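Side-chain contacts in p-47 protein (Clostridium botulinum, PDB 6EKT), which may be part of a botulinum progenitor toxin complex that protects the neurotoxin in the host gut, and has a fold like that of tubular lipid-binding proteins: residues F269-T274 and G279-N284; S254-N259 and N304-Q309; I105-E110 and K160-A165. All blocks are in the same frame, centred on the assembly; numbering follows the deposited sequence. Where two conformers were deposited one is given.

Contact 1: F269-T274 and G279-N284; sequences FEVIST and GRIVNN
The ring of Phe-269 turns an edge to the backbone of the partner strand: Val-282 O lies near the ring plane, 3.8 Å from CD2 of Phe-269, while Ile-281 CG2 and Asn-283 CA approach obliquely. A second flat group, the guanidinium of Arg-280, has Ile-272 CB over one face, offset toward the rim, and Thr-274 CG2 at its edge, 4.3 Å from NE of Arg-280. Ile-272 and Arg-280 run side by side. The torsions that put Arg-280 there are chi1 57°, with CG between the backbone N and the carbonyl carbon, and an extended chain from CG to NE. On this face of the antiparallel hairpin, Ile-272 CG1 also meets Val-282 CG2 at 3.7 Å, crossing at about a right angle; on the other, Val-271 CG2 touches Ile-281 CG1 at 3.8 Å. Four backbone bonds join the hydrogen-bonded pairs Glu-270 with Val-282 and Ile-272 with Arg-280, the shortest from Ile-272 N to Arg-280 O at 2.7 Å. Beyond the hairpin, strand 297-311 pairs with strand 279-288, Ile-281 bonding to the backbone of Met-308, and helix 244-252 lies against the face of Val-271 and Ile-281 through Leu-248, Gln-249 and Val-252.

Contact 2: S254-N259 and N304-Q309; sequences SRLSSN and NNFSMQ
Leu-256 touches Phe-306 and Met-308, laying a type I beta turn, Arg-255 to Ser-258, on a strand of the large curled antiparallel sheet of this TULIP-like protein. The contact is wholly apolar, and all three residues are buried. Leu-256 divides its branches between the two partners. CD1 of Leu-256 stands 4.1 Å from CE1 of Phe-306 and equally near CZ, so it approaches the CE1-CZ bond of the ring obliquely. CD2 of Leu-256 lies 4.0 Å from SD of Met-308, and CB of Leu-256 is 3.9 Å from the methyl CE of Met-308. In both pairs the side chains run alongside each other in opposite senses, bridging backbones whose nearest CA atoms, those of Leu-256 and Met-308, are 9.6 Å apart. Met-308 spans the gap with an extended start, CG being anti to the backbone N, and then bends at chi3 (-81°), which carries CE to Leu-256 CB.

In the next shell, the ring of Phe-306 makes an edge-to-face contact with Phe-269, and its backbone N is held by Asn-283 OD1. Ile-318 of strand 315-326 lies against both Phe-306 and Met-308, while Leu-256 also rests on Ile-281 and Phe-397. Just before Phe-306, Asn-304 and Asn-305 both face Arg-321 in a classic beta bulge.

Leu-256 is the second residue of the turn, whose closure is seen in its bonds. Ser-258 CB lies over the rim of one face of the Arg-255 guanidinium, whose NE bonds to Glu-398 O. Arg-255 O takes two bonds from one residue: Ser-258 N closes the turn at 3.1 Å, and Ser-258 OG donates to the same Arg-255 O at 2.9 Å, in the carbonyl plane.

Contact 3: I105-E110 and K160-A165; sequences INPVLE and KLLINA
Pro-107 and Leu-109 press against a single helical residue, Leu-162, where helix 152-168 packs on the antiparallel sheet of the N-terminal domain, a domain that folds much like OrfX2. Along the first segment, Asn-106 comes before the contact and ties the chain down, its backbone N bonding to Asp-145 OD1. Pro-107 follows at the entrance to strand 108-118. The tip of its ring makes the touch, CG of Pro-107 lying 4.1 Å from CD1 of Leu-162, and the two side chains cross at a slant. Val-108 belongs to the other side of the strand, where its side chain meets Arg-83.

Leu-109 returns to the helix side and supplies the closer approach: its CD2 is 3.8 Å from CD2 of Leu-162, and its CD1 stands 4.1 Å from that same methyl. The two leucines therefore overlap along their lengths, pointing in opposite senses, with CD2 of Leu-162 set against both methyls of Leu-109 and CD1 of Leu-162 turned to Pro-107. Leu-162 reaches across with CG anti to the backbone N (chi1 -178°), but chi2 is 136°, away from a staggered value. Glu-110 closes the segment away from the helix, in salt bridges to Arg-83 and Lys-140.

Leu-161 and Ala-165 carry the helix's contacts with strands 52-57 and 62-68, so the helix bridges two sheets. NZ of Lys-160 bonds to Gln-62 OE1 of strand 62-68 as well as within the helix, where, one turn on, Lys-160 NZ donates to Asn-164 OD1 at 2.7 Å, in the carbonyl plane.

Overall arrangement
Contacts 1 and 2 belong to one neighbourhood, their centres about 10 Å apart. They share the sheet in which strands 279-288 and 297-311 are neighbours, and along the chain contact 1 is nested inside the loop that contact 2 closes. Contact 3 lies across the chain's centre from both, its centre about 55 Å from that of contact 1 and 59 Å from that of contact 2. The chemistry follows the setting. Contact 1, a partly buried hairpin, rests on backbone hydrogen bonds and mixes apolar with polar and charged side chains. Contacts 2 and 3 are buried and purely apolar, each placing one leucine, from a turn or a helix, against two residues of another segment.

Contact 1: F269-T274 and G279-N284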
# COMPACT_ATOMS: atom_id res chain seq x y z
N PHE A 269 5.46 -7.78 -23.89
CA PHE A 269 4.57 -6.73 -23.42
C PHE A 269 5.34 -5.71 -22.60
O PHE A 269 6.46 -5.97 -22.17
CB PHE A 269 3.45 -7.32 -22.55
CG PHE A 269 2.67 -8.43 -23.20
CD1 PHE A 269 3.09 -9.78 -23.08
CD2 PHE A 269 1.50 -8.16 -23.91
CE1 PHE A 269 2.37 -10.83 -23.66
CE2 PHE A 269 0.77 -9.21 -24.50
CZ PHE A 269 1.20 -10.53 -24.37
N GLU A 270 4.70 -4.56 -22.37
CA GLU A 270 5.26 -3.50 -21.54
C GLU A 270 4.15 -2.58 -21.04
O GLU A 270 3.07 -2.50 -21.64
CB GLU A 270 6.32 -2.70 -22.32
CG GLU A 270 5.74 -1.75 -23.37
CD GLU A 270 6.81 -1.12 -24.24
OE1 GLU A 270 7.18 -1.74 -25.24
OE2 GLU A 270 7.28 -0.01 -23.93
N VAL A 271 4.45 -1.86 -19.95
CA VAL A 271 3.54 -0.86 -19.41
C VAL A 271 3.84 0.50 -20.02
O VAL A 271 4.98 0.98 -19.98
CB VAL A 271 3.67 -0.78 -17.85
CG1 VAL A 271 2.90 0.42 -17.32
CG2 VAL A 271 3.17 -2.06 -17.21
N ILE A 272 2.82 1.12 -20.61
CA ILE A 272 2.90 2.52 -21.02
C ILE A 272 2.39 3.36 -19.85
O ILE A 272 1.26 3.18 -19.39
CB ILE A 272 2.03 2.77 -22.29
CG1 ILE A 272 2.36 1.76 -23.40
CG2 ILE A 272 2.09 4.23 -22.74
CD1 ILE A 272 3.76 1.85 -24.01
N SER A 273 3.24 4.27 -19.37
CA SER A 273 2.86 5.18 -18.30
C SER A 273 1.88 6.20 -18.84
O SER A 273 1.99 6.64 -19.99
CB SER A 273 4.08 5.87 -17.72
OG SER A 273 4.90 4.94 -17.04
N THR A 274 0.89 6.52 -18.02
CA THR A 274 -0.07 7.59 -18.31
C THR A 274 -0.01 8.70 -17.25
O THR A 274 -0.62 9.76 -17.42
CB THR A 274 -1.51 7.04 -18.44
OG1 THR A 274 -1.85 6.27 -17.28
CG2 THR A 274 -1.68 6.17 -19.70
N GLY A 279 -1.12 3.58 -15.68
CA GLY A 279 -0.63 3.11 -16.97
C GLY A 279 -1.54 2.10 -17.63
O GLY A 279 -2.65 1.83 -17.15
N ARG A 280 -1.05 1.55 -18.73
CA ARG A 280 -1.76 0.48 -19.45
C ARG A 280 -0.73 -0.44 -20.09
O ARG A 280 0.44 -0.09 -20.14
CB ARG A 280 -2.72 1.07 -20.50
CG ARG A 280 -2.05 1.97 -21.50
CD ARG A 280 -3.03 2.88 -22.24
NE ARG A 280 -2.27 3.68 -23.19
CZ ARG A 280 -1.87 3.26 -24.38
NH1 ARG A 280 -2.20 2.05 -24.83
NH2 ARG A 280 -1.15 4.07 -25.15
N ILE A 281 -1.17 -1.60 -20.56
CA ILE A 281 -0.26 -2.61 -21.07
C ILE A 281 -0.52 -2.78 -22.57
O ILE A 281 -1.67 -2.75 -23.03
CB ILE A 281 -0.38 -3.97 -20.30
CG1 ILE A 281 0.25 -3.84 -18.89
CG2 ILE A 281 0.31 -5.10 -21.07
CD1 ILE A 281 0.04 -5.02 -17.95
N VAL A 282 0.57 -2.89 -23.31
CA VAL A 282 0.52 -3.15 -24.76
C VAL A 282 1.53 -4.24 -25.11
O VAL A 282 2.48 -4.47 -24.36
CB VAL A 282 0.81 -1.89 -25.60
CG1 VAL A 282 -0.28 -0.82 -25.41
CG2 VAL A 282 2.22 -1.33 -25.34
N ASN A 283 1.33 -4.91 -26.25
CA ASN A 283 2.38 -5.74 -26.80
C ASN A 283 3.41 -4.84 -27.49
O ASN A 283 3.10 -3.71 -27.91
CB ASN A 283 1.80 -6.77 -27.81
CG ASN A 283 1.19 -6.11 -29.05
OD1 ASN A 283 0.42 -5.16 -28.93
ND2 ASN A 283 1.53 -6.62 -30.24
N ASN A 284 4.64 -5.34 -27.59
CA ASN A 284 5.73 -4.65 -28.29
C ASN A 284 6.20 -5.41 -29.53
O ASN A 284 7.19 -5.03 -30.17
CB ASN A 284 6.90 -4.42 -27.32
CG ASN A 284 7.44 -5.72 -26.71
OD1 ASN A 284 7.37 -6.78 -27.32
ND2 ASN A 284 8.01 -5.63 -25.51

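Contact 2: S254-N259 and N304-Q309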
# COMPACT_ATOMS: atom_id res chain seq x y z
N SER A 254 3.82 -10.05 -15.72
CA SER A 254 4.44 -11.39 -15.77
C SER A 254 3.46 -12.57 -15.60
O SER A 254 3.90 -13.74 -15.53
CB SER A 254 5.55 -11.49 -14.72
OG SER A 254 4.96 -11.54 -13.43
N ARG A 255 2.16 -12.27 -15.58
CA ARG A 255 1.14 -13.32 -15.44
C ARG A 255 0.07 -13.31 -16.53
O ARG A 255 -0.57 -14.33 -16.74
CB ARG A 255 0.45 -13.25 -14.08
CG ARG A 255 1.38 -13.49 -12.88
CD ARG A 255 1.90 -14.93 -12.83
NE ARG A 255 0.80 -15.90 -12.88
CZ ARG A 255 0.95 -17.20 -13.10
NH1 ARG A 255 2.15 -17.72 -13.31
NH2 ARG A 255 -0.11 -18.00 -13.13
N LEU A 256 -0.14 -12.17 -17.21
CA LEU A 256 -1.23 -12.06 -18.21
C LEU A 256 -1.09 -13.08 -19.36
O LEU A 256 -2.09 -13.46 -19.96
CB LEU A 256 -1.35 -10.65 -18.78
CG LEU A 256 -0.26 -10.11 -19.74
CD1 LEU A 256 -0.55 -10.39 -21.23
CD2 LEU A 256 -0.07 -8.61 -19.52
N SER A 257 0.15 -13.50 -19.64
CA SER A 257 0.43 -14.42 -20.77
C SER A 257 0.61 -15.89 -20.34
O SER A 257 1.00 -16.73 -21.16
CB SER A 257 1.65 -13.94 -21.55
OG SER A 257 2.84 -14.10 -20.79
N SER A 258 0.30 -16.19 -19.08
CA SER A 258 0.41 -17.57 -18.54
C SER A 258 -0.38 -18.66 -19.30
O SER A 258 0.02 -19.82 -19.23
CB SER A 258 0.06 -17.62 -17.05
OG SER A 258 -1.24 -17.11 -16.84
N ASN A 259 -1.47 -18.29 -19.98
CA ASN A 259 -2.26 -19.25 -20.78
C ASN A 259 -2.11 -19.05 -22.30
O ASN A 259 -2.89 -19.60 -23.09
CB ASN A 259 -3.74 -19.24 -20.38
CG ASN A 259 -3.96 -19.55 -18.90
OD1 ASN A 259 -4.58 -18.78 -18.18
ND2 ASN A 259 -3.44 -20.67 -18.46
N ASN A 304 -1.54 -9.06 -33.51
CA ASN A 304 -0.67 -7.95 -33.87
C ASN A 304 -0.79 -6.73 -32.97
O ASN A 304 0.18 -5.99 -32.84
CB ASN A 304 -0.85 -7.57 -35.34
CG ASN A 304 -0.54 -8.73 -36.27
OD1 ASN A 304 0.52 -9.35 -36.16
ND2 ASN A 304 -1.48 -9.05 -37.15
N ASN A 305 -1.96 -6.53 -32.37
CA ASN A 305 -2.18 -5.38 -31.47
C ASN A 305 -2.92 -5.90 -30.26
O ASN A 305 -3.91 -6.62 -30.40
CB ASN A 305 -3.02 -4.28 -32.13
CG ASN A 305 -2.45 -3.83 -33.45
OD1 ASN A 305 -2.97 -4.19 -34.50
ND2 ASN A 305 -1.36 -3.06 -33.41
N PHE A 306 -2.45 -5.50 -29.09
CA PHE A 306 -2.98 -5.95 -27.83
C PHE A 306 -2.91 -4.76 -26.89
O PHE A 306 -1.87 -4.12 -26.81
CB PHE A 306 -2.10 -7.10 -27.30
CG PHE A 306 -2.61 -7.73 -26.03
CD1 PHE A 306 -2.22 -7.24 -24.77
CD2 PHE A 306 -3.43 -8.86 -26.08
CE1 PHE A 306 -2.67 -7.85 -23.61
CE2 PHE A 306 -3.89 -9.47 -24.91
CZ PHE A 306 -3.50 -8.96 -23.67
N SER A 307 -4.02 -4.47 -26.23
CA SER A 307 -4.03 -3.46 -25.18
C SER A 307 -4.80 -4.01 -24.01
O SER A 307 -5.68 -4.85 -24.17
CB SER A 307 -4.64 -2.15 -25.68
OG SER A 307 -4.10 -1.82 -26.94
N MET A 308 -4.43 -3.54 -22.82
CA MET A 308 -5.06 -3.97 -21.59
C MET A 308 -5.00 -2.78 -20.64
O MET A 308 -3.91 -2.25 -20.37
CB MET A 308 -4.25 -5.15 -20.99
CG MET A 308 -4.67 -5.55 -19.57
SD MET A 308 -3.59 -6.85 -18.92
CE MET A 308 -4.30 -8.31 -19.69
N GLN A 309 -6.15 -2.38 -20.13
CA GLN A 309 -6.17 -1.34 -19.12
C GLN A 309 -7.23 -1.65 -18.06
O GLN A 309 -8.14 -2.44 -18.30
CB GLN A 309 -6.37 0.04 -19.75
CG GLN A 309 -7.72 0.29 -20.40
CD GLN A 309 -7.78 1.61 -21.16
OE1 GLN A 309 -7.03 1.83 -22.10
NE2 GLN A 309 -8.69 2.48 -20.74

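Contact 3: I105-E110 and K160-A165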
# COMPACT_ATOMS: atom_id res chain seq x y z
N ILE A 105 -2.59 13.19 37.48
CA ILE A 105 -2.51 14.22 36.42
C ILE A 105 -2.37 13.51 35.06
O ILE A 105 -1.60 12.54 34.92
CB ILE A 105 -1.38 15.26 36.72
CG1 ILE A 105 -1.84 16.32 37.74
CG2 ILE A 105 -0.93 16.00 35.46
CD1 ILE A 105 -2.18 15.81 39.12
N ASN A 106 -3.13 14.01 34.08
CA ASN A 106 -3.32 13.33 32.79
C ASN A 106 -3.09 14.29 31.59
O ASN A 106 -4.06 14.78 30.98
CB ASN A 106 -4.72 12.67 32.78
CG ASN A 106 -4.92 11.72 31.62
OD1 ASN A 106 -3.96 11.28 30.96
ND2 ASN A 106 -6.18 11.38 31.36
N PRO A 107 -1.80 14.56 31.26
CA PRO A 107 -1.48 15.49 30.17
C PRO A 107 -1.79 14.92 28.79
O PRO A 107 -1.75 13.69 28.59
CB PRO A 107 0.04 15.70 30.32
CG PRO A 107 0.39 15.18 31.70
CD PRO A 107 -0.58 14.05 31.89
N VAL A 108 -2.11 15.82 27.87
CA VAL A 108 -2.24 15.47 26.46
C VAL A 108 -1.15 16.23 25.72
O VAL A 108 -1.10 17.47 25.75
CB VAL A 108 -3.64 15.82 25.90
CG1 VAL A 108 -3.76 15.39 24.44
CG2 VAL A 108 -4.73 15.18 26.74
N LEU A 109 -0.27 15.46 25.09
CA LEU A 109 0.80 16.01 24.30
C LEU A 109 0.62 15.66 22.83
O LEU A 109 -0.18 14.77 22.47
CB LEU A 109 2.16 15.47 24.79
CG LEU A 109 2.44 15.52 26.30
CD1 LEU A 109 3.71 14.77 26.66
CD2 LEU A 109 2.50 16.95 26.78
N GLU A 110 1.35 16.38 21.99
CA GLU A 110 1.58 15.95 20.62
C GLU A 110 3.07 15.81 20.41
O GLU A 110 3.83 16.73 20.72
CB GLU A 110 0.96 16.91 19.61
CG GLU A 110 -0.50 16.60 19.36
CD GLU A 110 -1.14 17.45 18.28
OE1 GLU A 110 -2.37 17.57 18.31
OE2 GLU A 110 -0.43 18.00 17.40
N LYS A 160 6.55 23.99 31.79
CA LYS A 160 7.98 24.18 31.60
C LYS A 160 8.77 22.94 32.02
O LYS A 160 9.61 22.47 31.26
CB LYS A 160 8.46 25.43 32.34
CG LYS A 160 9.92 25.77 32.10
CD LYS A 160 10.79 25.35 33.28
CE LYS A 160 12.20 25.90 33.17
NZ LYS A 160 13.15 25.04 33.94
N LEU A 161 8.48 22.43 33.22
CA LEU A 161 9.23 21.29 33.77
C LEU A 161 8.93 19.97 33.07
O LEU A 161 9.79 19.10 33.01
CB LEU A 161 9.03 21.17 35.28
CG LEU A 161 9.69 22.27 36.12
CD1 LEU A 161 9.16 22.26 37.55
CD2 LEU A 161 11.21 22.09 36.11
N LEU A 162 7.71 19.82 32.55
CA LEU A 162 7.36 18.64 31.75
C LEU A 162 8.24 18.53 30.51
O LEU A 162 8.75 17.47 30.20
CB LEU A 162 5.87 18.61 31.34
CG LEU A 162 5.48 17.35 30.53
CD1 LEU A 162 4.16 16.74 30.98
CD2 LEU A 162 5.46 17.61 29.02
N ILE A 163 8.40 19.65 29.81
CA ILE A 163 9.21 19.66 28.60
C ILE A 163 10.67 19.38 28.96
O ILE A 163 11.34 18.59 28.29
CB ILE A 163 9.03 20.98 27.84
CG1 ILE A 163 7.57 21.10 27.39
CG2 ILE A 163 9.97 21.07 26.65
CD1 ILE A 163 7.23 22.42 26.72
N ASN A 164 11.15 20.02 30.04
CA ASN A 164 12.50 19.79 30.54
C ASN A 164 12.72 18.30 30.72
O ASN A 164 13.72 17.76 30.23
CB ASN A 164 12.74 20.48 31.88
CG ASN A 164 13.17 21.92 31.75
OD1 ASN A 164 12.79 22.74 32.57
ND2 ASN A 164 13.97 22.24 30.74
N ALA A 165 11.78 17.66 31.42
CA ALA A 165 11.89 16.25 31.75
C ALA A 165 11.84 15.35 30.50
O ALA A 165 12.65 14.41 30.37
CB ALA A 165 10.83 15.86 32.78